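Local coordinates for trehalose-6-phosphate phosphatase (Neosartorya fumigata, PDB 5DXL), which is a phosphatase of the HAD clan, whose Rossmann-like core carries a separate cap of helices and an antiparallel sheet, at residues E157-L162 with A179-R184; A61-S66 with R94-D99; A227-G232 with Q249-W254; K20-F25 with Q199-D204. All coordinates share one frame; numbering follows the deposited sequence.

Contact 1: residues E157-L162 with A179-R184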
loop_
_atom_site.group_PDB
_atom_site.type_symbol
_atom_site.label_atom_id
_atom_site.label_comp_id
_atom_site.label_asym_id
_atom_site.label_seq_id
_atom_site.Cartn_x
_atom_site.Cartn_y
_atom_site.Cartn_z
ATOM N N GLU A 157 24.051 12.811 12.372
ATOM C CA GLU A 157 24.078 12.938 13.825
ATOM C C GLU A 157 22.666 12.964 14.400
ATOM O O GLU A 157 22.379 12.315 15.410
ATOM C CB GLU A 157 24.853 14.192 14.234
ATOM C CG GLU A 157 26.292 14.190 13.710
ATOM C CD GLU A 157 27.116 13.034 14.279
ATOM O OE1 GLU A 157 27.431 13.090 15.483
ATOM O OE2 GLU A 157 27.441 12.073 13.531
ATOM N N CYS A 158 21.778 13.681 13.723
ATOM C CA CYS A 158 20.392 13.776 14.163
ATOM C C CYS A 158 19.689 12.423 14.055
ATOM O O CYS A 158 18.937 12.029 14.948
ATOM C CB CYS A 158 19.661 14.836 13.345
ATOM S SG CYS A 158 17.925 15.068 13.845
ATOM N N ARG A 159 19.950 11.709 12.963
ATOM C CA ARG A 159 19.374 10.391 12.764
ATOM C C ARG A 159 19.802 9.428 13.864
ATOM O O ARG A 159 18.974 8.716 14.422
ATOM C CB ARG A 159 19.762 9.828 11.396
ATOM C CG ARG A 159 19.193 8.440 11.153
ATOM C CD ARG A 159 19.527 7.889 9.781
ATOM N NE ARG A 159 18.819 6.625 9.567
ATOM C CZ ARG A 159 18.760 5.981 8.406
ATOM N NH1 ARG A 159 19.369 6.477 7.338
ATOM N NH2 ARG A 159 18.085 4.842 8.311
ATOM N N LYS A 160 21.094 9.410 14.179
ATOM C CA LYS A 160 21.583 8.521 15.225
ATOM C C LYS A 160 20.878 8.821 16.543
ATOM O O LYS A 160 20.447 7.910 17.253
ATOM C CB LYS A 160 23.103 8.646 15.385
ATOM C CG LYS A 160 23.646 7.848 16.555
ATOM C CD LYS A 160 25.160 7.964 16.679
ATOM C CE LYS A 160 25.645 7.346 17.982
ATOM N NZ LYS A 160 27.111 7.087 17.977
HETATM N N MSE A 161 20.728 10.105 16.847
HETATM C CA MSE A 161 20.058 10.525 18.068
HETATM C C MSE A 161 18.618 10.019 18.128
HETATM O O MSE A 161 18.196 9.449 19.135
HETATM C CB MSE A 161 20.082 12.042 18.188
HETATM C CG MSE A 161 19.353 12.568 19.393
HETATM SE SE MSE A 161 19.957 14.370 19.806
HETATM C CE MSE A 161 21.827 13.959 20.051
ATOM N N LEU A 162 17.873 10.218 17.044
ATOM C CA LEU A 162 16.478 9.773 16.988
ATOM C C LEU A 162 16.343 8.255 17.104
ATOM O O LEU A 162 15.424 7.755 17.757
ATOM C CB LEU A 162 15.821 10.259 15.692
ATOM C CG LEU A 162 15.636 11.778 15.666
ATOM C CD1 LEU A 162 15.149 12.262 14.313
ATOM C CD2 LEU A 162 14.700 12.234 16.777
ATOM N N ALA A 179 17.943 14.721 0.700
ATOM C CA ALA A 179 18.397 15.781 1.590
ATOM C C ALA A 179 17.310 15.994 2.650
ATOM O O ALA A 179 16.900 17.127 2.925
ATOM C CB ALA A 179 18.657 17.078 0.816
ATOM N N ASN A 180 16.833 14.900 3.234
ATOM C CA ASN A 180 15.888 15.036 4.337
ATOM C C ASN A 180 15.957 13.867 5.310
ATOM O O ASN A 180 16.496 12.803 4.999
ATOM C CB ASN A 180 14.434 15.234 3.810
ATOM C CG ASN A 180 13.770 13.943 3.299
ATOM O OD1 ASN A 180 13.793 12.896 3.948
ATOM N ND2 ASN A 180 13.114 14.046 2.145
ATOM N N LEU A 181 15.419 14.102 6.502
ATOM C CA LEU A 181 15.182 13.057 7.486
ATOM C C LEU A 181 13.701 13.057 7.806
ATOM O O LEU A 181 13.128 14.114 8.030
ATOM C CB LEU A 181 15.970 13.301 8.768
ATOM C CG LEU A 181 17.471 13.085 8.822
ATOM C CD1 LEU A 181 17.901 13.204 10.293
ATOM C CD2 LEU A 181 17.823 11.721 8.253
ATOM N N GLU A 182 13.092 11.883 7.862
ATOM C CA GLU A 182 11.665 11.802 8.169
ATOM C C GLU A 182 11.406 10.814 9.296
ATOM O O GLU A 182 12.027 9.756 9.355
ATOM C CB GLU A 182 10.890 11.397 6.920
ATOM C CG GLU A 182 9.387 11.228 7.119
ATOM C CD GLU A 182 8.697 10.864 5.816
ATOM O OE1 GLU A 182 9.307 11.061 4.742
ATOM O OE2 GLU A 182 7.559 10.373 5.858
ATOM N N VAL A 183 10.500 11.176 10.203
ATOM C CA VAL A 183 10.023 10.247 11.214
ATOM C C VAL A 183 8.534 10.044 11.001
ATOM O O VAL A 183 7.793 11.004 10.845
ATOM C CB VAL A 183 10.277 10.756 12.642
ATOM C CG1 VAL A 183 9.864 9.707 13.653
ATOM C CG2 VAL A 183 11.769 11.103 12.816
ATOM N N ARG A 184 8.119 8.788 10.992
ATOM C CA ARG A 184 6.712 8.454 10.793
ATOM C C ARG A 184 6.391 7.128 11.473
ATOM O O ARG A 184 7.287 6.344 11.784
ATOM C CB ARG A 184 6.413 8.371 9.300
ATOM C CG ARG A 184 7.076 7.178 8.674
ATOM C CD ARG A 184 6.942 7.166 7.178
ATOM N NE ARG A 184 7.325 5.858 6.668
ATOM C CZ ARG A 184 7.305 5.527 5.385
ATOM N NH1 ARG A 184 6.928 6.420 4.478
ATOM N NH2 ARG A 184 7.659 4.303 5.015
#

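Contact 2: residues A61-S66 with R94-D99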
loop_
_atom_site.group_PDB
_atom_site.type_symbol
_atom_site.label_atom_id
_atom_site.label_comp_id
_atom_site.label_asym_id
_atom_site.label_seq_id
_atom_site.Cartn_x
_atom_site.Cartn_y
_atom_site.Cartn_z
ATOM N N ALA A 61 -12.252 -10.797 -0.620
ATOM C CA ALA A 61 -12.013 -9.622 0.202
ATOM C C ALA A 61 -11.146 -8.704 -0.646
ATOM O O ALA A 61 -10.013 -9.062 -0.980
ATOM C CB ALA A 61 -11.314 -9.984 1.523
ATOM N N VAL A 62 -11.682 -7.548 -1.011
ATOM C CA VAL A 62 -11.013 -6.684 -1.979
ATOM C C VAL A 62 -10.581 -5.387 -1.312
ATOM O O VAL A 62 -11.415 -4.638 -0.788
ATOM C CB VAL A 62 -11.937 -6.375 -3.188
ATOM C CG1 VAL A 62 -11.206 -5.521 -4.211
ATOM C CG2 VAL A 62 -12.425 -7.676 -3.838
ATOM N N TRP A 63 -9.273 -5.142 -1.330
ATOM C CA TRP A 63 -8.684 -3.975 -0.678
ATOM C C TRP A 63 -8.005 -3.044 -1.666
ATOM O O TRP A 63 -7.255 -3.495 -2.541
ATOM C CB TRP A 63 -7.659 -4.409 0.376
ATOM C CG TRP A 63 -8.322 -4.887 1.627
ATOM C CD1 TRP A 63 -8.774 -6.144 1.887
ATOM C CD2 TRP A 63 -8.643 -4.094 2.770
ATOM N NE1 TRP A 63 -9.351 -6.188 3.144
ATOM C CE2 TRP A 63 -9.280 -4.937 3.702
ATOM C CE3 TRP A 63 -8.441 -2.750 3.102
ATOM C CZ2 TRP A 63 -9.712 -4.479 4.946
ATOM C CZ3 TRP A 63 -8.878 -2.297 4.338
ATOM C CH2 TRP A 63 -9.505 -3.163 5.241
ATOM N N ILE A 64 -8.271 -1.747 -1.511
ATOM C CA ILE A 64 -7.530 -0.701 -2.212
ATOM C C ILE A 64 -6.584 -0.063 -1.184
ATOM O O ILE A 64 -7.043 0.419 -0.145
ATOM C CB ILE A 64 -8.466 0.377 -2.807
ATOM C CG1 ILE A 64 -9.600 -0.237 -3.636
ATOM C CG2 ILE A 64 -7.677 1.396 -3.652
ATOM C CD1 ILE A 64 -9.127 -1.163 -4.741
ATOM N N ILE A 65 -5.277 -0.080 -1.457
ATOM C CA ILE A 65 -4.273 0.397 -0.506
ATOM C C ILE A 65 -3.499 1.515 -1.181
ATOM O O ILE A 65 -2.650 1.268 -2.023
ATOM C CB ILE A 65 -3.355 -0.751 -0.056
ATOM C CG1 ILE A 65 -4.200 -1.893 0.514
ATOM C CG2 ILE A 65 -2.354 -0.272 1.002
ATOM C CD1 ILE A 65 -3.412 -3.165 0.769
ATOM N N SER A 66 -3.816 2.752 -0.810
ATOM C CA SER A 66 -3.493 3.914 -1.635
ATOM C C SER A 66 -2.954 5.108 -0.851
ATOM O O SER A 66 -3.268 5.287 0.321
ATOM C CB SER A 66 -4.756 4.327 -2.404
ATOM O OG SER A 66 -4.589 5.553 -3.089
ATOM N N ARG A 94 -11.116 1.759 6.167
ATOM C CA ARG A 94 -12.529 1.385 6.207
ATOM C C ARG A 94 -12.632 -0.094 5.894
ATOM O O ARG A 94 -12.205 -0.525 4.821
ATOM C CB ARG A 94 -13.362 2.202 5.215
ATOM C CG ARG A 94 -14.887 1.891 5.319
ATOM C CD ARG A 94 -15.724 2.345 4.083
ATOM N NE ARG A 94 -15.604 1.430 2.939
ATOM C CZ ARG A 94 -16.288 1.579 1.802
ATOM N NH1 ARG A 94 -17.127 2.611 1.679
ATOM N NH2 ARG A 94 -16.124 0.717 0.783
ATOM N N GLN A 95 -13.167 -0.880 6.831
ATOM C CA GLN A 95 -13.344 -2.312 6.601
ATOM C C GLN A 95 -14.439 -2.546 5.565
ATOM O O GLN A 95 -15.368 -1.750 5.452
ATOM C CB GLN A 95 -13.722 -3.039 7.901
ATOM C CG GLN A 95 -12.665 -3.024 9.002
ATOM C CD GLN A 95 -11.425 -3.823 8.631
ATOM O OE1 GLN A 95 -11.504 -4.854 7.960
ATOM N NE2 GLN A 95 -10.273 -3.351 9.074
ATOM N N PRO A 96 -14.350 -3.660 4.823
ATOM C CA PRO A 96 -15.468 -4.069 3.970
ATOM C C PRO A 96 -16.805 -4.059 4.720
ATOM O O PRO A 96 -16.877 -4.559 5.853
ATOM C CB PRO A 96 -15.083 -5.494 3.556
ATOM C CG PRO A 96 -13.570 -5.449 3.530
ATOM C CD PRO A 96 -13.200 -4.574 4.716
ATOM N N ARG A 97 -17.812 -3.456 4.088
ATOM C CA ARG A 97 -19.206 -3.448 4.542
ATOM C C ARG A 97 -19.415 -2.615 5.801
ATOM O O ARG A 97 -20.460 -2.706 6.446
ATOM C CB ARG A 97 -19.713 -4.888 4.747
ATOM C CG ARG A 97 -19.714 -5.717 3.456
ATOM C CD ARG A 97 -20.168 -7.173 3.666
ATOM N NE ARG A 97 -19.984 -7.929 2.423
ATOM C CZ ARG A 97 -18.804 -8.370 1.993
ATOM N NH1 ARG A 97 -17.706 -8.164 2.716
ATOM N NH2 ARG A 97 -18.714 -9.019 0.842
ATOM N N SER A 98 -18.435 -1.778 6.131
ATOM C CA SER A 98 -18.582 -0.819 7.227
ATOM C C SER A 98 -18.668 0.598 6.675
ATOM O O SER A 98 -18.005 0.928 5.691
ATOM C CB SER A 98 -17.410 -0.926 8.207
ATOM O OG SER A 98 -17.488 0.098 9.187
ATOM N N ASP A 99 -19.482 1.439 7.303
ATOM C CA ASP A 99 -19.536 2.852 6.948
ATOM C C ASP A 99 -18.494 3.647 7.730
ATOM O O ASP A 99 -18.263 4.822 7.449
ATOM C CB ASP A 99 -20.927 3.438 7.221
ATOM C CG ASP A 99 -21.981 2.940 6.250
ATOM O OD1 ASP A 99 -21.635 2.610 5.097
ATOM O OD2 ASP A 99 -23.166 2.892 6.639
#

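Contact 3: residues A227-G232 with Q249-W254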
loop_
_atom_site.group_PDB
_atom_site.type_symbol
_atom_site.label_atom_id
_atom_site.label_comp_id
_atom_site.label_asym_id
_atom_site.label_seq_id
_atom_site.Cartn_x
_atom_site.Cartn_y
_atom_site.Cartn_z
ATOM N N ALA A 227 6.190 -8.679 2.364
ATOM C CA ALA A 227 5.376 -9.199 3.445
ATOM C C ALA A 227 4.736 -10.533 3.084
ATOM O O ALA A 227 4.650 -11.435 3.917
ATOM C CB ALA A 227 4.299 -8.181 3.837
ATOM N N LEU A 228 4.268 -10.668 1.848
ATOM C CA LEU A 228 3.613 -11.900 1.448
ATOM C C LEU A 228 4.614 -13.051 1.366
ATOM O O LEU A 228 4.260 -14.198 1.616
ATOM C CB LEU A 228 2.885 -11.716 0.120
ATOM C CG LEU A 228 1.551 -10.988 0.286
ATOM C CD1 LEU A 228 0.957 -10.699 -1.075
ATOM C CD2 LEU A 228 0.600 -11.835 1.106
ATOM N N LYS A 229 5.863 -12.741 1.043
ATOM C CA LYS A 229 6.910 -13.768 1.035
ATOM C C LYS A 229 7.192 -14.256 2.461
ATOM O O LYS A 229 7.747 -15.340 2.656
ATOM C CB LYS A 229 8.178 -13.236 0.361
ATOM C CG LYS A 229 8.077 -13.247 -1.152
ATOM C CD LYS A 229 9.151 -12.395 -1.827
ATOM C CE LYS A 229 10.511 -13.037 -1.767
ATOM N NZ LYS A 229 11.455 -12.333 -2.690
ATOM N N LYS A 230 6.771 -13.474 3.449
ATOM C CA LYS A 230 6.905 -13.832 4.863
ATOM C C LYS A 230 5.615 -14.349 5.496
ATOM O O LYS A 230 5.559 -14.555 6.707
ATOM C CB LYS A 230 7.391 -12.623 5.666
ATOM C CG LYS A 230 8.781 -12.175 5.312
ATOM C CD LYS A 230 9.115 -10.828 5.923
ATOM C CE LYS A 230 9.197 -10.893 7.431
ATOM N NZ LYS A 230 9.769 -9.634 7.981
ATOM N N SER A 231 4.576 -14.547 4.687
ATOM C CA SER A 231 3.242 -14.827 5.217
ATOM C C SER A 231 3.079 -16.255 5.723
ATOM O O SER A 231 2.221 -16.533 6.563
ATOM C CB SER A 231 2.185 -14.562 4.145
ATOM O OG SER A 231 2.226 -15.562 3.142
ATOM N N GLY A 232 3.880 -17.159 5.179
ATOM C CA GLY A 232 3.754 -18.564 5.520
ATOM C C GLY A 232 2.704 -19.285 4.702
ATOM O O GLY A 232 2.460 -20.472 4.911
ATOM N N GLN A 249 13.493 -5.328 -11.733
ATOM C CA GLN A 249 13.885 -6.046 -10.538
ATOM C C GLN A 249 12.837 -5.779 -9.461
ATOM O O GLN A 249 12.474 -4.627 -9.214
ATOM C CB GLN A 249 15.274 -5.593 -10.092
ATOM C CG GLN A 249 15.876 -6.410 -8.983
ATOM C CD GLN A 249 17.338 -6.050 -8.764
ATOM O OE1 GLN A 249 18.124 -6.006 -9.713
ATOM N NE2 GLN A 249 17.702 -5.772 -7.517
ATOM N N THR A 250 12.343 -6.846 -8.848
ATOM C CA THR A 250 11.195 -6.732 -7.953
ATOM C C THR A 250 11.148 -7.884 -6.950
ATOM O O THR A 250 11.690 -8.967 -7.195
ATOM C CB THR A 250 9.880 -6.696 -8.769
ATOM O OG1 THR A 250 8.750 -6.561 -7.893
ATOM C CG2 THR A 250 9.723 -7.969 -9.586
ATOM N N GLU A 251 10.492 -7.637 -5.822
ATOM C CA GLU A 251 10.173 -8.688 -4.861
ATOM C C GLU A 251 8.975 -9.541 -5.304
ATOM O O GLU A 251 8.736 -10.614 -4.760
ATOM C CB GLU A 251 9.877 -8.081 -3.486
ATOM C CG GLU A 251 11.044 -7.351 -2.841
ATOM C CD GLU A 251 12.032 -8.293 -2.176
ATOM O OE1 GLU A 251 11.656 -9.441 -1.861
ATOM O OE2 GLU A 251 13.190 -7.880 -1.964
ATOM N N ALA A 252 8.223 -9.050 -6.285
ATOM C CA ALA A 252 7.117 -9.808 -6.861
ATOM C C ALA A 252 7.639 -11.024 -7.618
ATOM O O ALA A 252 8.829 -11.097 -7.933
ATOM C CB ALA A 252 6.294 -8.923 -7.804
ATOM N N SER A 253 6.739 -11.962 -7.903
ATOM C CA SER A 253 7.069 -13.178 -8.656
ATOM C C SER A 253 6.631 -13.077 -10.114
ATOM O O SER A 253 7.024 -13.890 -10.948
ATOM C CB SER A 253 6.413 -14.403 -8.009
ATOM O OG SER A 253 6.862 -14.573 -6.677
ATOM N N TRP A 254 5.801 -12.083 -10.407
ATOM C CA TRP A 254 5.184 -11.922 -11.713
ATOM C C TRP A 254 5.099 -10.452 -12.057
ATOM O O TRP A 254 5.231 -9.613 -11.173
ATOM C CB TRP A 254 3.756 -12.474 -11.732
ATOM C CG TRP A 254 3.551 -13.846 -11.171
ATOM C CD1 TRP A 254 3.187 -14.168 -9.895
ATOM C CD2 TRP A 254 3.641 -15.078 -11.889
ATOM N NE1 TRP A 254 3.051 -15.536 -9.771
ATOM C CE2 TRP A 254 3.338 -16.115 -10.980
ATOM C CE3 TRP A 254 3.972 -15.408 -13.210
ATOM C CZ2 TRP A 254 3.342 -17.456 -11.352
ATOM C CZ3 TRP A 254 3.967 -16.737 -13.579
ATOM C CH2 TRP A 254 3.660 -17.745 -12.654
HETATM O O HOH W 1 10.798 -12.342 -5.561
#

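Contact 4: residues K20-F25 with Q199-D204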
loop_
_atom_site.group_PDB
_atom_site.type_symbol
_atom_site.label_atom_id
_atom_site.label_comp_id
_atom_site.label_asym_id
_atom_site.label_seq_id
_atom_site.Cartn_x
_atom_site.Cartn_y
_atom_site.Cartn_z
ATOM N N LYS A 20 -11.823 -18.919 -0.266
ATOM C CA LYS A 20 -11.631 -17.554 0.210
ATOM C C LYS A 20 -10.512 -16.894 -0.590
ATOM O O LYS A 20 -9.434 -17.475 -0.767
ATOM C CB LYS A 20 -11.264 -17.507 1.695
ATOM C CG LYS A 20 -12.341 -17.971 2.665
ATOM C CD LYS A 20 -11.877 -17.663 4.083
ATOM C CE LYS A 20 -12.509 -18.585 5.110
ATOM N NZ LYS A 20 -11.739 -18.530 6.382
ATOM N N ARG A 21 -10.763 -15.673 -1.043
ATOM C CA ARG A 21 -9.786 -14.949 -1.865
ATOM C C ARG A 21 -9.472 -13.599 -1.247
ATOM O O ARG A 21 -10.361 -12.940 -0.707
ATOM C CB ARG A 21 -10.309 -14.737 -3.290
ATOM C CG ARG A 21 -10.646 -15.992 -4.110
ATOM C CD ARG A 21 -12.046 -16.490 -3.809
ATOM N NE ARG A 21 -12.522 -17.374 -4.868
ATOM C CZ ARG A 21 -13.428 -17.050 -5.780
ATOM N NH1 ARG A 21 -13.993 -15.846 -5.787
ATOM N NH2 ARG A 21 -13.780 -17.953 -6.687
ATOM N N LEU A 22 -8.210 -13.185 -1.349
ATOM C CA LEU A 22 -7.791 -11.873 -0.859
ATOM C C LEU A 22 -7.138 -11.092 -1.985
ATOM O O LEU A 22 -6.242 -11.610 -2.653
ATOM C CB LEU A 22 -6.820 -12.017 0.310
ATOM C CG LEU A 22 -6.136 -10.743 0.803
ATOM C CD1 LEU A 22 -7.139 -9.747 1.386
ATOM C CD2 LEU A 22 -5.074 -11.095 1.838
ATOM N N PHE A 23 -7.613 -9.867 -2.203
ATOM C CA PHE A 23 -7.047 -8.971 -3.220
ATOM C C PHE A 23 -6.519 -7.706 -2.566
ATOM O O PHE A 23 -7.217 -7.086 -1.760
ATOM C CB PHE A 23 -8.106 -8.590 -4.260
ATOM C CG PHE A 23 -8.583 -9.740 -5.105
ATOM C CD1 PHE A 23 -8.017 -9.986 -6.341
ATOM C CD2 PHE A 23 -9.623 -10.557 -4.673
ATOM C CE1 PHE A 23 -8.462 -11.039 -7.129
ATOM C CE2 PHE A 23 -10.064 -11.617 -5.455
ATOM C CZ PHE A 23 -9.500 -11.850 -6.685
HETATM N N MSE A 24 -5.284 -7.322 -2.875
HETATM C CA MSE A 24 -4.742 -6.067 -2.380
HETATM C C MSE A 24 -4.161 -5.299 -3.563
HETATM O O MSE A 24 -3.191 -5.747 -4.181
HETATM C CB MSE A 24 -3.688 -6.331 -1.290
HETATM C CG MSE A 24 -4.282 -7.051 -0.080
HETATM SE SE MSE A 24 -3.015 -7.473 1.370
HETATM C CE MSE A 24 -1.872 -8.735 0.455
ATOM N N PHE A 25 -4.769 -4.158 -3.877
ATOM C CA PHE A 25 -4.374 -3.348 -5.030
ATOM C C PHE A 25 -3.911 -1.964 -4.631
ATOM O O PHE A 25 -4.642 -1.263 -3.936
ATOM C CB PHE A 25 -5.562 -3.131 -5.983
ATOM C CG PHE A 25 -6.253 -4.388 -6.431
ATOM C CD1 PHE A 25 -5.542 -5.531 -6.762
ATOM C CD2 PHE A 25 -7.622 -4.408 -6.536
ATOM C CE1 PHE A 25 -6.215 -6.680 -7.198
ATOM C CE2 PHE A 25 -8.299 -5.543 -6.986
ATOM C CZ PHE A 25 -7.600 -6.668 -7.322
ATOM N N GLN A 199 -2.812 -11.730 8.480
ATOM C CA GLN A 199 -2.866 -12.254 9.841
ATOM C C GLN A 199 -4.259 -12.121 10.455
ATOM O O GLN A 199 -4.602 -12.858 11.378
ATOM C CB GLN A 199 -1.834 -11.549 10.718
ATOM C CG GLN A 199 -0.394 -11.890 10.359
ATOM C CD GLN A 199 0.581 -10.826 10.807
ATOM O OE1 GLN A 199 0.185 -9.810 11.380
ATOM N NE2 GLN A 199 1.867 -11.048 10.545
ATOM N N GLU A 200 -5.059 -11.186 9.944
ATOM C CA GLU A 200 -6.435 -11.014 10.411
ATOM C C GLU A 200 -7.249 -12.294 10.246
ATOM O O GLU A 200 -8.230 -12.510 10.956
ATOM C CB GLU A 200 -7.130 -9.879 9.664
ATOM C CG GLU A 200 -7.123 -8.538 10.365
ATOM C CD GLU A 200 -7.914 -7.494 9.596
ATOM O OE1 GLU A 200 -8.596 -7.872 8.614
ATOM O OE2 GLU A 200 -7.852 -6.299 9.964
ATOM N N TYR A 201 -6.845 -13.137 9.303
ATOM C CA TYR A 201 -7.509 -14.417 9.085
ATOM C C TYR A 201 -7.224 -15.397 10.223
ATOM O O TYR A 201 -7.867 -16.438 10.323
ATOM C CB TYR A 201 -7.076 -15.040 7.753
ATOM C CG TYR A 201 -7.701 -14.418 6.518
ATOM C CD1 TYR A 201 -7.160 -13.275 5.942
ATOM C CD2 TYR A 201 -8.819 -14.988 5.918
ATOM C CE1 TYR A 201 -7.726 -12.706 4.806
ATOM C CE2 TYR A 201 -9.394 -14.425 4.780
ATOM C CZ TYR A 201 -8.840 -13.284 4.229
ATOM O OH TYR A 201 -9.402 -12.719 3.098
ATOM N N GLY A 202 -6.248 -15.069 11.066
ATOM C CA GLY A 202 -5.903 -15.915 12.195
ATOM C C GLY A 202 -4.761 -16.871 11.905
ATOM O O GLY A 202 -4.191 -16.859 10.814
ATOM N N THR A 203 -4.437 -17.712 12.884
ATOM C CA THR A 203 -3.273 -18.590 12.793
ATOM C C THR A 203 -3.632 -20.009 12.355
ATOM O O THR A 203 -2.809 -20.920 12.446
ATOM C CB THR A 203 -2.528 -18.662 14.142
ATOM O OG1 THR A 203 -3.405 -19.191 15.143
ATOM C CG2 THR A 203 -2.061 -17.276 14.569
ATOM N N ASP A 204 -4.855 -20.195 11.873
ATOM C CA ASP A 204 -5.299 -21.504 11.403
ATOM C C ASP A 204 -5.184 -21.628 9.883
ATOM O O ASP A 204 -5.869 -20.919 9.147
ATOM C CB ASP A 204 -6.742 -21.758 11.848
ATOM C CG ASP A 204 -7.271 -23.106 11.392
ATOM O OD1 ASP A 204 -6.464 -23.970 10.993
ATOM O OD2 ASP A 204 -8.502 -23.308 11.449
HETATM O O HOH W 2 -11.327 -13.607 1.772
#

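Contact 1: residues E157-L162 with A179-R184
Helix 148-164 packs here on strand 180-185 through a small, buried, largely apolar contact inside the cap, with no hydrogen bond across it. The short helical and strand segments run almost parallel, their axes 16° apart and 9.8 Å from each other, a spacing typical of a helix lying on a sheet. Leu181 makes most of the contact. With its CG anti to the carbonyl carbon (chi1 -73°), the branch reaches the helix and divides its work: Leu181 CD1 lies 3.7 Å from Arg159 N and 3.9 Å from Cys158 CB, while Leu181 CD2 is 4.1 Å from Arg159 CB. Only the base of the arginine belongs to the contact, because its extended chain leads away to a salt bridge with Glu163. One helical turn on from Cys158, Leu162 CD1 meets Val183 CG2 at 3.9 Å. The alternation along the strand is plain, since Leu181 and Val183 face the helix and Glu182 points the other way. Helix 112-125 fills in beside them, with Phe120 touching Leu162 and Val119 and Phe123 touching Cys158. The result is a two-layer arrangement of helices on an antiparallel sheet, consistent with the C2-type caps of the HAD clan.

Contact 2: residues A61-S66 with R94-D99
Trp63, on strand 60-65 of the core sheet, presents the far end of its indole to the first two residues of a turn, Gln95 and Pro96, which follow strand 92-94. Its CG stands beside the backbone N (chi1 -77°). A chi2 of 86° stands the ring plane roughly perpendicular to the CA-CB-CG plane, and the six-membered ring is what reaches the turn. Three groups gather round CZ2, CH2 and CZ3. Gln95 CB points away from the strand, yet the chain folds back at chi2 (-67°) and brings its amide to the ring edge: Gln95 OE1 lies near the ring plane, 3.5 Å from Trp63 CZ2, with the amide plane turned steeply against the indole. Pro96 crosses the tryptophan at about a right angle, Pro96 CD also 3.5 Å from Trp63 CZ2. Arg94 contributes through its backbone, Arg94 O standing 3.8 Å from Trp63 CH2, whereas its guanidinium group turns elsewhere and bonds to the carbonyls of Gly78, Ile80 and Leu83.

The turn keeps these groups together. Gln95 to Ser98 is a type II turn, closed by Ser98 N to Gln95 O at 3.1 Å, with Arg97 taking the positive phi at its third position. Leu22 and Leu197 also touch the indole, from strand 21-25 and helix 190-199.

Gln95 OE1 may gain a weak electrostatic attraction from the slightly positive C-H rim of the indole; Arg94 O is a slanting van der Waals neighbour. Across these two segments the ring is probably held by shape, with no hydrogen bond.

Contact 3: residues A227-G232 with Q249-W254
Lys229 and Glu251 meet at the protein surface in a salt bridge, Lys229 NZ giving a hydrogen bond to Glu251 OE1 at 3.0 Å. The ammonium approaches on the syn side of the carboxylate but 34° out of its plane. Both chains are bent where they meet, Lys229 at chi3 (73°) and Glu251 at chi2 (-80°), and the two cross at about a right angle. Water 1 adds a second link, accepting from Lys229 NZ at 2.9 Å and lying 2.8 Å from Glu251 O. The lysine thus links to the side chain and, probably through the water, to the backbone of the same residue, while Lys229 CD rests 3.5 Å from Glu251 O.

Helix 222-229, which carries the lysine, belongs to the beta-alpha-beta crossover from strand 211-216 to its parallel neighbour 238-243, and the glutamate lies in the loop leading on to edge strand 254-256. That loop is shaped by an ST turn, in which Ala252 N donates to Thr250 OG1 at 3.0 Å. Glu222, at the other end of the helix, bonds to both Thr250 OG1 and Glu251 N. On the lysine side, Ser231 folds back onto the preceding turn: its OG and its N both donate to Leu228 O, Ser231 OG at 2.9 Å. Leu228 packs on Val212 and Cys214 of the sheet, and Phe225 lies against Thr250, Glu251 and Ala252.

Contact 4: residues K20-F25 with Q199-D204
Tyr201 points its hydroxyl end at Leu22 at the start of strand 21-25, with its CE2 edge beside Lys20. Tyr201 OH is 3.9 Å from Leu22 CB, and Leu22 CD2 lies 4.3 Å from Tyr201 CE1; CG of the leucine stands anti to the backbone N (chi1 171°), which brings CD2 obliquely to the ring. At the CE2 edge, Lys20 CD lies near the ring plane, 4.1 Å from Tyr201 CE2. Lysine and tyrosine run past one another in opposite directions, and the extended lysine carries its NZ on to the carbonyl of Gln207.

Polar linkage is by water. Water 2 sits in the plane of the ring, at its edge, and donates to Arg21 O at 2.7 Å. Its 2.5 Å separation from Tyr201 OH is unusually short, so the water probably bridges hydroxyl and carbonyl, but the exact geometry is doubtful. The tyrosine is placed by a type I turn from Gln199 to Gly202, closed by Gly202 N to Gln199 O at 2.8 Å. Gly202, with positive phi, is where the chain leaves helical angles after helix 190-199.

Ala61 and Pro209 also touch Tyr201. Strand 21-25 runs centrally in the parallel part of the core sheet, between strands 60-65 and 211-216, and helix 190-199 packs over the same face, Val198 meeting Leu22 while Ala194 and Leu197 meet Met24.

In the fold
Contacts 2 and 4 share one sheet: strands 60-65 and 21-25 are neighbours, the centres of contacts 2 and 4 lie 13 Å apart, and probable hydrogen bonds, Ala61 O to Phe23 N and Ile65 N to Phe25 O, each 2.8 Å, join them. Contact 3 lies about 15 Å from contact 4, centre to centre, and meets it where Leu228 CD1 packs on Met24 CE at 3.8 Å. Contact 1 stands apart in the cap, its centre 29 to 34 Å from the other centres, and touches none of them, the nearest atoms being about 11 to 16 Å away. As in HAD relatives, the active site probably opens beyond the carboxyl end of segment 20-25, between core and cap.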